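Local coordinates for cupin domain-containing protein (Rhodopseudomonas palustris, PDB 3LAG), which is of unknown function but, as a metal-binding cupin, carries a nickel ion in its barrel, with calcium bound where two subunits meet, at residues D38-P43 and G66-R71; H33-D38 and F89-L94; V4-E9 and W22-G27. One frame throughout, in Å; residues are numbered along the deposited sequence.

Contact 1 (D38-P43 and G66-R71); sequences DYVVVP and GRSYAR. With CA (calcium ion), chain D.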
# COMPACT_ATOMS: atom_id res chain seq x y z
N ASP B 38 -15.20 0.21 1.35
CA ASP B 38 -14.34 1.13 0.62
C ASP B 38 -12.92 0.61 0.71
O ASP B 38 -12.52 -0.01 1.71
CB ASP B 38 -14.39 2.53 1.22
CG ASP B 38 -15.75 3.20 1.07
OD1 ASP B 38 -16.62 2.74 0.30
OD2 ASP B 38 -15.93 4.22 1.73
N TYR B 39 -12.13 0.89 -0.32
CA TYR B 39 -10.78 0.36 -0.35
C TYR B 39 -9.82 1.20 -1.16
O TYR B 39 -10.22 2.15 -1.85
CB TYR B 39 -10.76 -1.11 -0.80
CG TYR B 39 -11.21 -1.39 -2.22
CD1 TYR B 39 -10.29 -1.60 -3.23
CD2 TYR B 39 -12.56 -1.47 -2.53
CE1 TYR B 39 -10.69 -1.88 -4.52
CE2 TYR B 39 -12.98 -1.75 -3.82
CZ TYR B 39 -12.04 -1.95 -4.80
OH TYR B 39 -12.46 -2.24 -6.08
N VAL B 40 -8.55 0.85 -1.04
CA VAL B 40 -7.46 1.46 -1.77
C VAL B 40 -6.68 0.34 -2.45
O VAL B 40 -6.43 -0.71 -1.85
CB VAL B 40 -6.51 2.22 -0.80
CG1 VAL B 40 -5.24 2.71 -1.52
CG2 VAL B 40 -7.24 3.37 -0.12
N VAL B 41 -6.33 0.57 -3.70
CA VAL B 41 -5.46 -0.34 -4.44
C VAL B 41 -4.07 0.27 -4.52
O VAL B 41 -3.92 1.44 -4.90
CB VAL B 41 -5.99 -0.56 -5.87
CG1 VAL B 41 -5.07 -1.46 -6.68
CG2 VAL B 41 -7.41 -1.12 -5.82
N VAL B 42 -3.06 -0.52 -4.18
CA VAL B 42 -1.67 -0.12 -4.34
C VAL B 42 -1.01 -1.09 -5.30
O VAL B 42 -0.67 -2.22 -4.91
CB VAL B 42 -0.89 -0.12 -3.01
CG1 VAL B 42 0.53 0.37 -3.25
CG2 VAL B 42 -1.59 0.77 -1.99
N PRO B 43 -0.84 -0.68 -6.56
CA PRO B 43 -0.14 -1.57 -7.49
C PRO B 43 1.32 -1.70 -7.11
O PRO B 43 2.00 -0.71 -6.81
CB PRO B 43 -0.28 -0.85 -8.83
CG PRO B 43 -1.48 0.06 -8.66
CD PRO B 43 -1.35 0.52 -7.24
N GLY B 66 3.05 1.93 -7.39
CA GLY B 66 3.06 2.95 -6.37
C GLY B 66 2.08 4.08 -6.53
O GLY B 66 2.10 5.01 -5.74
N ARG B 67 1.23 4.02 -7.56
CA ARG B 67 0.19 5.01 -7.77
C ARG B 67 -1.12 4.45 -7.26
O ARG B 67 -1.82 3.72 -7.98
CB ARG B 67 0.05 5.36 -9.25
CG ARG B 67 1.22 6.14 -9.78
CD ARG B 67 1.67 7.21 -8.78
NE ARG B 67 0.62 8.17 -8.45
CZ ARG B 67 0.84 9.33 -7.85
NH1 ARG B 67 2.09 9.70 -7.55
NH2 ARG B 67 -0.16 10.14 -7.55
N SER B 68 -1.44 4.77 -6.01
CA SER B 68 -2.62 4.24 -5.35
C SER B 68 -3.88 4.92 -5.85
O SER B 68 -3.84 6.03 -6.40
CB SER B 68 -2.48 4.39 -3.83
OG SER B 68 -2.68 5.73 -3.40
N TYR B 69 -5.00 4.25 -5.66
CA TYR B 69 -6.29 4.85 -5.97
C TYR B 69 -7.36 4.27 -5.07
O TYR B 69 -7.20 3.17 -4.53
CB TYR B 69 -6.64 4.70 -7.44
CG TYR B 69 -6.68 3.29 -8.00
CD1 TYR B 69 -7.85 2.54 -7.94
CD2 TYR B 69 -5.57 2.74 -8.62
CE1 TYR B 69 -7.91 1.27 -8.48
CE2 TYR B 69 -5.62 1.47 -9.17
CZ TYR B 69 -6.79 0.74 -9.09
OH TYR B 69 -6.86 -0.53 -9.62
N ALA B 70 -8.44 5.02 -4.93
CA ALA B 70 -9.52 4.70 -4.02
C ALA B 70 -10.73 4.19 -4.78
O ALA B 70 -11.01 4.63 -5.91
CB ALA B 70 -9.91 5.93 -3.20
N ARG B 71 -11.46 3.29 -4.14
CA ARG B 71 -12.68 2.71 -4.71
C ARG B 71 -13.73 2.62 -3.61
O ARG B 71 -13.41 2.57 -2.42
CB ARG B 71 -12.39 1.33 -5.29
CG ARG B 71 -11.51 1.35 -6.54
CD ARG B 71 -12.28 1.94 -7.69
NE ARG B 71 -11.56 1.97 -8.96
CZ ARG B 71 -10.94 3.05 -9.44
NH1 ARG B 71 -10.89 4.17 -8.74
NH2 ARG B 71 -10.37 2.98 -10.64
CA CA D . -16.98 5.81 3.20
O HOH W 1 -11.44 -1.43 -8.77
O HOH W 2 -18.82 6.04 1.62
O HOH W 3 -15.92 6.68 0.96
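The carbonyl oxygen of Tyr39 is gripped twice from across the sheet: Arg71 N donates to Tyr39 O at 2.8 Å, and the CA-H of Ala70 leans on the same oxygen. Tyr39 N returns a bond to Arg71 O, closing an antiparallel hydrogen-bonded pair. Val41 and Tyr69 form the next such pair, with Val40 and Ala70 as the non-hydrogen-bonded pair between them. Farther on, Gly66 N reaches Pro43 O at 2.9 Å, almost perfectly straight (178°). One face of the sheet carries Tyr39, Val41, Tyr69 and Arg71. Tyr39 holds its CG between the backbone N and the carbonyl carbon (chi1 65°), which stands the ring beside Arg71, whose CB lies over one ring face, 3.3 Å from Tyr39 CZ, as a CH-pi contact. Val41 CB does the same to Tyr69, approaching Tyr69 CZ to 3.6 Å; there the side chains run alongside each other, CG1 of Val41 reaching CZ and OH, CG2 reaching CE1. The bent Arg71 chain brings one face of its guanidinium against Tyr69, with CD1 over the guanidinium centre, while Arg71 NH1 donates to Ala70 O at 2.9 Å. Asp38 OD2 binds calcium at 2.4 Å together with Asp15 and Glu16 of the second subunit, and its OD1 accepts from Ala73 N. Ser68 OG hydrogen-bonds to Gln11 and Arg67 NH1 forms a salt bridge with Glu9, both of that subunit. The strand pair therefore joins a packed aromatic face to a dimer interface, where the calcium would probably offset the mutual repulsion of the three carboxylates.

Contact 2 (H33-D38 and F89-L94); sequences HTHGMD and FLEIEL. With NI (nickel (II) ion), chain F; CA (calcium ion), chain D.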
# COMPACT_ATOMS: atom_id res chain seq x y z
N HIS B 33 -16.79 -10.99 -7.67
CA HIS B 33 -17.00 -10.75 -6.26
C HIS B 33 -17.55 -9.35 -6.11
O HIS B 33 -17.46 -8.54 -7.04
CB HIS B 33 -15.69 -10.92 -5.48
CG HIS B 33 -14.58 -10.05 -5.98
ND1 HIS B 33 -13.76 -10.42 -7.03
CD2 HIS B 33 -14.16 -8.82 -5.59
CE1 HIS B 33 -12.88 -9.46 -7.25
NE2 HIS B 33 -13.10 -8.49 -6.39
N THR B 34 -18.12 -9.07 -4.96
CA THR B 34 -18.57 -7.73 -4.65
C THR B 34 -17.75 -7.18 -3.49
O THR B 34 -17.21 -7.93 -2.67
CB THR B 34 -20.06 -7.69 -4.29
OG1 THR B 34 -20.27 -8.31 -3.02
CG2 THR B 34 -20.88 -8.41 -5.35
N HIS B 35 -17.66 -5.86 -3.45
CA HIS B 35 -16.92 -5.16 -2.43
C HIS B 35 -17.86 -4.54 -1.42
O HIS B 35 -18.68 -3.70 -1.78
CB HIS B 35 -16.04 -4.12 -3.09
CG HIS B 35 -14.80 -4.70 -3.67
ND1 HIS B 35 -13.68 -4.93 -2.91
CD2 HIS B 35 -14.52 -5.16 -4.91
CE1 HIS B 35 -12.75 -5.49 -3.66
NE2 HIS B 35 -13.24 -5.64 -4.88
N GLY B 36 -17.75 -4.97 -0.17
CA GLY B 36 -18.59 -4.43 0.87
C GLY B 36 -17.93 -3.33 1.67
O GLY B 36 -18.57 -2.76 2.56
N MSE B 37 -16.67 -3.03 1.35
CA MSE B 37 -15.89 -2.01 2.06
C MSE B 37 -15.22 -1.09 1.05
O MSE B 37 -14.72 -1.55 0.02
CB MSE B 37 -14.82 -2.65 2.94
CG MSE B 37 -15.36 -3.38 4.16
SE MSE B 37 -14.01 -4.29 5.13
CE MSE B 37 -14.02 -5.94 4.10
N ASP B 38 -15.20 0.21 1.35
CA ASP B 38 -14.34 1.13 0.62
C ASP B 38 -12.92 0.61 0.71
O ASP B 38 -12.52 -0.01 1.71
CB ASP B 38 -14.39 2.53 1.22
CG ASP B 38 -15.75 3.20 1.07
OD1 ASP B 38 -16.62 2.74 0.30
OD2 ASP B 38 -15.93 4.22 1.73
N PHE B 89 -0.83 -6.55 -6.63
CA PHE B 89 -1.30 -5.34 -5.98
C PHE B 89 -1.76 -5.66 -4.58
O PHE B 89 -2.13 -6.80 -4.28
CB PHE B 89 -2.43 -4.66 -6.77
CG PHE B 89 -3.64 -5.53 -6.98
CD1 PHE B 89 -4.72 -5.47 -6.12
CD2 PHE B 89 -3.71 -6.37 -8.08
CE1 PHE B 89 -5.84 -6.27 -6.33
CE2 PHE B 89 -4.83 -7.17 -8.29
CZ PHE B 89 -5.89 -7.11 -7.41
N LEU B 90 -1.70 -4.66 -3.71
CA LEU B 90 -2.30 -4.75 -2.39
C LEU B 90 -3.64 -4.05 -2.41
O LEU B 90 -3.82 -3.02 -3.08
CB LEU B 90 -1.38 -4.15 -1.31
CG LEU B 90 -0.33 -5.10 -0.72
CD1 LEU B 90 0.58 -5.72 -1.77
CD2 LEU B 90 0.50 -4.39 0.35
N GLU B 91 -4.60 -4.63 -1.71
CA GLU B 91 -5.89 -4.02 -1.54
C GLU B 91 -6.11 -3.78 -0.06
O GLU B 91 -6.00 -4.70 0.77
CB GLU B 91 -6.95 -4.95 -2.07
CG GLU B 91 -8.10 -4.23 -2.67
CD GLU B 91 -8.86 -5.09 -3.63
OE1 GLU B 91 -8.75 -4.86 -4.86
OE2 GLU B 91 -9.54 -6.01 -3.15
N ILE B 92 -6.42 -2.54 0.27
CA ILE B 92 -6.56 -2.10 1.65
C ILE B 92 -8.02 -1.73 1.88
O ILE B 92 -8.51 -0.74 1.33
CB ILE B 92 -5.63 -0.90 1.94
CG1 ILE B 92 -4.17 -1.27 1.66
CG2 ILE B 92 -5.78 -0.44 3.38
CD1 ILE B 92 -3.68 -0.91 0.27
N GLU B 93 -8.72 -2.55 2.66
CA GLU B 93 -10.15 -2.38 2.89
C GLU B 93 -10.37 -1.80 4.28
O GLU B 93 -9.76 -2.23 5.25
CB GLU B 93 -10.85 -3.74 2.79
CG GLU B 93 -10.79 -4.37 1.43
CD GLU B 93 -11.43 -5.74 1.43
OE1 GLU B 93 -10.75 -6.69 1.87
OE2 GLU B 93 -12.59 -5.85 1.00
N LEU B 94 -11.26 -0.80 4.36
CA LEU B 94 -11.55 -0.13 5.63
C LEU B 94 -12.80 -0.70 6.29
O LEU B 94 -13.83 -0.90 5.63
CB LEU B 94 -11.72 1.38 5.44
CG LEU B 94 -10.48 2.14 4.96
CD1 LEU B 94 -9.23 1.62 5.67
CD2 LEU B 94 -10.32 2.04 3.43
NI NI F . -12.12 -6.65 -6.37
CA CA D . -16.98 5.81 3.20
O HOH W 4 -14.25 -4.21 -0.33
O HOH W 5 -10.79 -7.59 -4.67
O HOH W 2 -18.82 6.04 1.62
O HOH W 3 -15.92 6.68 0.96
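Met37, present as selenomethionine, reaches over the end of strand 87-94 with every side-chain atom in contact. Its CB lies 3.4 Å from Leu94 O and its CG slightly closer to that oxygen, at 3.3 Å. The chain runs extended to SE (chi2 174°), which still touches Leu94 O, then bends (chi3 -86°) to bring the methyl CE within 3.4 Å of Glu93 OE2. The Met37 and Glu93 side chains thus cross at about a right angle. Beneath them, Leu94 N donates to Asp38 O at 3.0 Å, the backbone bond that ties the turn after His35 to the strand, and Leu94 CD2 packs against the same oxygen. Glu93 OE2 is also one of three partners of water 4, which donates to it and to Met37 O and accepts from His35 ND1 at 2.7 Å. With its ND1-H spent on this water, His35 uses its other nitrogen, NE2, to bind nickel at 2.1 Å. His33 NE2 and His77 NE2 bind the same ion, giving a three-histidine set within the cupin barrel. Glu91 comes from the strand to the edge of the His35 ring, its OE2 lying 3.3 Å from His35 CE1 with the carboxylate plane turned 74° from the ring. That oxygen accepts from water 5, itself a nickel ligand, at 2.5 Å. Strand 87-94 thus serves the metal at second-shell level: Glu93, through water 4, probably helps hold the His35 ring, Glu91 is placed to orient the nickel-bound water 5, and the two carboxylates would probably polarise the waters they accept from.

Contact 3 (V4-E9 and W22-G27); sequences VAAKSE and WRLPPG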
# COMPACT_ATOMS: atom_id res chain seq x y z
N VAL B 4 -6.69 -20.20 -13.99
CA VAL B 4 -5.85 -20.33 -12.82
C VAL B 4 -6.44 -19.47 -11.71
O VAL B 4 -6.94 -18.37 -11.96
CB VAL B 4 -4.40 -19.88 -13.15
CG1 VAL B 4 -3.56 -19.75 -11.89
CG2 VAL B 4 -3.78 -20.87 -14.14
N ALA B 5 -6.43 -19.97 -10.48
CA ALA B 5 -6.90 -19.17 -9.36
C ALA B 5 -5.97 -18.00 -9.06
O ALA B 5 -4.75 -18.14 -9.11
CB ALA B 5 -7.07 -20.05 -8.13
N ALA B 6 -6.54 -16.84 -8.76
CA ALA B 6 -5.77 -15.74 -8.21
C ALA B 6 -5.27 -16.17 -6.83
O ALA B 6 -5.94 -16.93 -6.13
CB ALA B 6 -6.62 -14.51 -8.10
N LYS B 7 -4.10 -15.67 -6.43
CA LYS B 7 -3.56 -15.94 -5.11
C LYS B 7 -3.77 -14.72 -4.22
O LYS B 7 -3.61 -13.58 -4.68
CB LYS B 7 -2.07 -16.25 -5.20
CG LYS B 7 -1.72 -17.41 -6.12
CD LYS B 7 -0.21 -17.50 -6.30
CE LYS B 7 0.17 -18.44 -7.44
NZ LYS B 7 1.64 -18.41 -7.71
N SER B 8 -4.10 -14.95 -2.96
CA SER B 8 -4.22 -13.86 -2.00
C SER B 8 -3.57 -14.21 -0.66
O SER B 8 -3.59 -15.36 -0.23
CB SER B 8 -5.69 -13.48 -1.78
OG SER B 8 -6.40 -14.56 -1.21
N GLU B 9 -3.00 -13.20 -0.01
CA GLU B 9 -2.42 -13.34 1.32
C GLU B 9 -2.87 -12.15 2.16
O GLU B 9 -2.64 -10.99 1.79
CB GLU B 9 -0.89 -13.36 1.27
CG GLU B 9 -0.27 -13.48 2.66
CD GLU B 9 1.06 -12.73 2.80
OE1 GLU B 9 1.49 -12.05 1.84
OE2 GLU B 9 1.67 -12.81 3.89
N TRP B 22 -2.64 -9.44 -3.54
CA TRP B 22 -3.17 -10.23 -4.64
C TRP B 22 -2.09 -10.48 -5.67
O TRP B 22 -1.39 -9.55 -6.09
CB TRP B 22 -4.36 -9.52 -5.30
CG TRP B 22 -5.59 -9.56 -4.45
CD1 TRP B 22 -6.02 -8.60 -3.57
CD2 TRP B 22 -6.53 -10.63 -4.37
NE1 TRP B 22 -7.18 -9.01 -2.94
CE2 TRP B 22 -7.52 -10.25 -3.43
CE3 TRP B 22 -6.65 -11.87 -5.01
CZ2 TRP B 22 -8.60 -11.07 -3.10
CZ3 TRP B 22 -7.73 -12.68 -4.69
CH2 TRP B 22 -8.69 -12.28 -3.75
N ARG B 23 -1.94 -11.74 -6.06
CA ARG B 23 -1.02 -12.12 -7.13
C ARG B 23 -1.79 -12.89 -8.17
O ARG B 23 -2.39 -13.93 -7.88
CB ARG B 23 0.12 -12.98 -6.57
CG ARG B 23 1.09 -12.18 -5.74
CD ARG B 23 2.23 -13.03 -5.20
NE ARG B 23 3.25 -12.20 -4.59
CZ ARG B 23 4.30 -11.70 -5.23
NH1 ARG B 23 4.50 -11.96 -6.52
NH2 ARG B 23 5.17 -10.95 -4.58
N LEU B 24 -1.79 -12.37 -9.39
CA LEU B 24 -2.51 -13.00 -10.49
C LEU B 24 -1.53 -13.47 -11.55
O LEU B 24 -0.98 -12.67 -12.31
CB LEU B 24 -3.53 -12.05 -11.11
CG LEU B 24 -4.91 -12.04 -10.46
CD1 LEU B 24 -4.86 -11.38 -9.09
CD2 LEU B 24 -5.89 -11.33 -11.37
N PRO B 25 -1.31 -14.79 -11.61
CA PRO B 25 -0.50 -15.35 -12.70
C PRO B 25 -1.17 -15.09 -14.06
O PRO B 25 -2.37 -14.85 -14.13
CB PRO B 25 -0.51 -16.85 -12.41
CG PRO B 25 -0.77 -16.95 -10.95
CD PRO B 25 -1.71 -15.82 -10.64
N PRO B 26 -0.40 -15.17 -15.15
CA PRO B 26 -1.04 -15.12 -16.47
C PRO B 26 -2.13 -16.18 -16.58
O PRO B 26 -1.93 -17.32 -16.15
CB PRO B 26 0.12 -15.42 -17.43
CG PRO B 26 1.34 -14.92 -16.68
CD PRO B 26 1.06 -15.24 -15.23
N GLY B 27 -3.29 -15.80 -17.12
CA GLY B 27 -4.39 -16.74 -17.29
C GLY B 27 -5.19 -17.00 -16.02
O GLY B 27 -5.92 -18.00 -15.94
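Lys7, Trp22 and Val4 bury much of the surface in this join between strand 4-13 and the end of strand 17-24. Lys7 makes a two-way backbone pair with Arg23: Lys7 N to Arg23 O and Arg23 N to Lys7 O, each 2.8 Å. Its extended side chain runs on past Arg23 CB to set CE against Pro25 CG, 3.9 Å away. Val4 meets the same proline from the other end of the segment, Val4 CG1 lying 4.1 Å from Pro25 CG, and Val4 N donates to Gly27 O at 3.0 Å, so the chain is fastened again beyond the paired strands. Gly27 has a positive phi (79°), which glycine takes easily. On the face opposite Lys7 and Arg23, Ser8 and Trp22 form the non-hydrogen-bonded pair. Ser8 CB stands over the six-membered ring of Trp22, 3.6 Å from its centroid, in a CH-pi contact, while Ala6 CB comes to the ring edge near CZ3 and also touches Leu24 CD1 at 3.7 Å. The indole also meets the ring of Phe89. An alanine in place of Trp22 would probably open a gap beneath Ser8 CB and beside Ala6, and leave Phe89 without this aromatic neighbour. The paired segments 4-9 and 22-27 form the open end of the hairpin of strands 4-13 and 17-24. Strand 17-24 is bonded on its far side to strand 87-94, Trp22 to Phe89 and Leu24 to Ile87, whereas Val4 and Ala6 bond to Ala29, placing strand 4-13 between strands 17-24 and 28-34.

The three contacts share one sheet, with strand 87-94 as the bridge. Contacts 1 and 2 have centres 9 Å apart and share Asp38 with its calcium; a probable hydrogen bond of 2.8 Å from Ile92 N to Val40 O joins them. Strand 87-94 meets contact 3 on its other edge, where Trp22 N probably bonds to Phe89 O, although the centres of contacts 2 and 3 are 16 Å apart. The nickel lies inside this wall: the Tyr39 side chain comes to about 4 Å from it and that of Trp22 to about 6 Å. Within one chain contacts 1 and 3 do not touch, their centres 18 Å apart; across the dimer Arg67 forms a salt bridge with Glu9 of the second subunit.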